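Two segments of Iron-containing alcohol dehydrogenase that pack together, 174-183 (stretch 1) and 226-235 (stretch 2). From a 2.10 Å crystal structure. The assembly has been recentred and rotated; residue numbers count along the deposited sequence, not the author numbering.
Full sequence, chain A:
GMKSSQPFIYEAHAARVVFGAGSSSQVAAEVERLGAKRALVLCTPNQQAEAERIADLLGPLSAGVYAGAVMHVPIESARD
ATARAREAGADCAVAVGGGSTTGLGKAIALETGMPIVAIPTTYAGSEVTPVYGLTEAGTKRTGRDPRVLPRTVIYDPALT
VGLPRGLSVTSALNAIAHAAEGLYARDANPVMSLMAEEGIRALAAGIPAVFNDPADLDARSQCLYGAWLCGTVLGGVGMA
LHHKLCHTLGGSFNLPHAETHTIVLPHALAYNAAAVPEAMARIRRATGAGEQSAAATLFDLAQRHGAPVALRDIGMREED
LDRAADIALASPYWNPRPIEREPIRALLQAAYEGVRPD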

# COMPACT_ATOMS: atom_id res chain seq x y z
N ASN A 174 -14.11 -15.86 -0.35
CA ASN A 174 -14.72 -14.59 0.04
C ASN A 174 -13.66 -13.47 -0.15
O ASN A 174 -13.93 -12.42 -0.74
CB ASN A 174 -15.23 -14.72 1.47
CG ASN A 174 -15.85 -13.47 2.03
OD1 ASN A 174 -16.13 -12.49 1.32
ND2 ASN A 174 -16.07 -13.50 3.31
N ALA A 175 -12.44 -13.71 0.30
CA ALA A 175 -11.37 -12.73 0.16
C ALA A 175 -11.04 -12.50 -1.33
O ALA A 175 -10.92 -11.37 -1.77
CB ALA A 175 -10.14 -13.20 0.91
N ILE A 176 -10.93 -13.59 -2.11
CA ILE A 176 -10.67 -13.47 -3.55
C ILE A 176 -11.75 -12.62 -4.22
O ILE A 176 -11.44 -11.82 -5.09
CB ILE A 176 -10.55 -14.85 -4.25
CG1 ILE A 176 -9.23 -15.49 -3.88
CG2 ILE A 176 -10.70 -14.71 -5.81
CD1 ILE A 176 -9.06 -16.93 -4.28
N ALA A 177 -13.00 -12.77 -3.79
CA ALA A 177 -14.10 -11.97 -4.34
C ALA A 177 -13.84 -10.50 -4.20
O ALA A 177 -14.14 -9.74 -5.12
CB ALA A 177 -15.49 -12.28 -3.63
N HIS A 178 -13.33 -10.08 -3.03
CA HIS A 178 -13.06 -8.63 -2.80
C HIS A 178 -12.07 -8.11 -3.86
O HIS A 178 -12.27 -7.07 -4.49
CB HIS A 178 -12.41 -8.34 -1.43
CG HIS A 178 -13.13 -8.91 -0.24
ND1 HIS A 178 -14.50 -9.05 -0.17
CD2 HIS A 178 -12.65 -9.29 0.97
CE1 HIS A 178 -14.83 -9.53 1.02
NE2 HIS A 178 -13.72 -9.69 1.73
N ALA A 179 -11.00 -8.87 -4.03
CA ALA A 179 -9.99 -8.53 -5.00
C ALA A 179 -10.52 -8.58 -6.45
O ALA A 179 -10.22 -7.70 -7.28
CB ALA A 179 -8.74 -9.48 -4.84
N ALA A 180 -11.27 -9.62 -6.77
CA ALA A 180 -11.79 -9.79 -8.15
C ALA A 180 -12.60 -8.57 -8.60
O ALA A 180 -12.36 -8.03 -9.68
CB ALA A 180 -12.63 -11.14 -8.29
N GLU A 181 -13.51 -8.11 -7.76
CA GLU A 181 -14.33 -6.92 -8.05
C GLU A 181 -13.57 -5.63 -7.91
O GLU A 181 -13.87 -4.64 -8.61
CB GLU A 181 -15.63 -6.86 -7.18
CG GLU A 181 -16.58 -7.99 -7.44
CD GLU A 181 -18.03 -7.57 -7.31
OE1 GLU A 181 -18.47 -7.16 -6.18
OE2 GLU A 181 -18.70 -7.70 -8.36
N GLY A 182 -12.59 -5.60 -7.03
CA GLY A 182 -11.71 -4.46 -6.91
C GLY A 182 -11.03 -4.15 -8.25
O GLY A 182 -10.86 -3.00 -8.63
N LEU A 183 -10.67 -5.20 -8.98
CA LEU A 183 -10.02 -5.00 -10.26
C LEU A 183 -10.91 -4.28 -11.26
O LEU A 183 -10.41 -3.74 -12.21
CB LEU A 183 -9.51 -6.34 -10.81
CG LEU A 183 -8.30 -6.90 -10.09
CD1 LEU A 183 -8.14 -8.41 -10.36
CD2 LEU A 183 -7.06 -6.10 -10.50
N GLY A 226 -2.77 -12.97 1.81
CA GLY A 226 -3.75 -12.77 0.73
C GLY A 226 -5.02 -12.13 1.24
O GLY A 226 -5.57 -11.23 0.61
N ALA A 227 -5.46 -12.55 2.41
CA ALA A 227 -6.68 -12.02 3.01
C ALA A 227 -6.50 -10.56 3.35
O ALA A 227 -7.44 -9.74 3.20
CB ALA A 227 -7.06 -12.86 4.27
N TRP A 228 -5.29 -10.21 3.80
CA TRP A 228 -4.99 -8.83 4.15
C TRP A 228 -5.04 -7.91 2.94
O TRP A 228 -5.67 -6.83 2.98
CB TRP A 228 -3.63 -8.77 4.92
CG TRP A 228 -3.07 -7.45 5.09
CD1 TRP A 228 -3.74 -6.30 5.33
CD2 TRP A 228 -1.67 -7.11 5.05
NE1 TRP A 228 -2.85 -5.25 5.43
CE2 TRP A 228 -1.58 -5.72 5.26
CE3 TRP A 228 -0.50 -7.86 4.84
CZ2 TRP A 228 -0.34 -5.05 5.32
CZ3 TRP A 228 0.74 -7.19 4.88
CH2 TRP A 228 0.80 -5.80 5.13
N LEU A 229 -4.39 -8.33 1.85
CA LEU A 229 -4.38 -7.60 0.60
C LEU A 229 -5.78 -7.46 0.04
O LEU A 229 -6.20 -6.36 -0.35
CB LEU A 229 -3.43 -8.26 -0.41
CG LEU A 229 -1.92 -8.21 -0.11
CD1 LEU A 229 -1.11 -8.68 -1.26
CD2 LEU A 229 -1.54 -6.86 0.24
N CYS A 230 -6.55 -8.56 0.06
CA CYS A 230 -7.92 -8.52 -0.41
C CYS A 230 -8.80 -7.58 0.39
O CYS A 230 -9.67 -6.90 -0.18
CB CYS A 230 -8.51 -9.92 -0.44
SG CYS A 230 -7.70 -10.98 -1.72
N GLY A 231 -8.59 -7.55 1.69
CA GLY A 231 -9.37 -6.74 2.58
C GLY A 231 -9.02 -5.29 2.35
O GLY A 231 -9.87 -4.43 2.44
N THR A 232 -7.74 -5.03 2.05
CA THR A 232 -7.29 -3.68 1.79
C THR A 232 -7.98 -3.19 0.52
O THR A 232 -8.41 -2.04 0.49
CB THR A 232 -5.77 -3.59 1.66
OG1 THR A 232 -5.18 -4.14 2.85
CG2 THR A 232 -5.35 -2.15 1.45
N VAL A 233 -8.11 -4.05 -0.50
CA VAL A 233 -8.84 -3.66 -1.72
C VAL A 233 -10.32 -3.37 -1.37
O VAL A 233 -10.89 -2.36 -1.79
CB VAL A 233 -8.70 -4.72 -2.85
CG1 VAL A 233 -9.57 -4.39 -4.07
CG2 VAL A 233 -7.20 -4.95 -3.23
N LEU A 234 -10.95 -4.24 -0.58
CA LEU A 234 -12.34 -4.02 -0.13
C LEU A 234 -12.46 -2.68 0.58
O LEU A 234 -13.42 -1.97 0.39
CB LEU A 234 -12.76 -5.15 0.83
CG LEU A 234 -14.13 -5.08 1.49
CD1 LEU A 234 -15.28 -5.07 0.46
CD2 LEU A 234 -14.30 -6.22 2.56
N GLY A 235 -11.48 -2.32 1.38
CA GLY A 235 -11.56 -1.08 2.11
C GLY A 235 -11.28 0.18 1.31
O GLY A 235 -11.57 1.29 1.79

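Two helices of one chain cross here at 46°, with their axes 7.8 Å apart at closest approach. The approach is close because small residues line much of the contact. CA of A179 lies 5.0 Å from CA of C230, and CA of H178 lies 5.4 Å from CA of L234. No hydrogen bond joins the two stretches. Packing holds them together, and it buries 370 Å² in total.

C230 is the centre of the contact. Its side chain is a knob that sits among A175, I176, H178 and A179. The CA-to-CB bond points toward the other helix, and chi1 is m (-67°). In this rotamer SG of C230 lies 3.6 Å from CB of A179 and 4.2 Å from the backbone N of I176. SG of C230 is also 3.2 Å from O of G226, one turn back in its own helix. CB of C230 comes within 3.1 Å of O of A175 and 3.9 Å of CB of A175. The two alanines suit this hole, since each offers one methyl and leaves room for the sulfur.

H178 is the largest side chain on its side of the contact. Its CB points toward stretch 2 and lies 3.3 Å from O of C230. That oxygen already accepts the helix bond from N of L234, at 3.0 Å. With chi1 m (-53°) and chi2 at -33°, the imidazole presents one face to L234. CD2 of L234 stands 3.6 Å from the ring centroid and 12° off the ring normal, a CH-pi contact. L234 reaches it with chi1 t (176°) and chi2 p (61°). Both ring nitrogens of H178 are hydrogen-bonded elsewhere in the structure, so the polar atoms are satisfied while the face packs against a methyl. CA of G231 is 4.5 Å from CD2 of H178.

V233 fills the other end of the contact. Its chi1 is t (174°), and CG1 lies 3.6 Å from CA of G182, 3.8 Å from O of H178 and 4.3 Å from CA of A179. Glycine fits at 182 because an ideal CB there would point toward stretch 2 and stand 2.1 Å from CG1 of V233, a clash.

At the opposite end, CB of A175 lies 4.2 Å from CA of A227. The side chains of W228 and A180 point away and take no part. T232 also stays out of the contact; its OG1 donates to O of W228 at 2.7 Å, within its own helix.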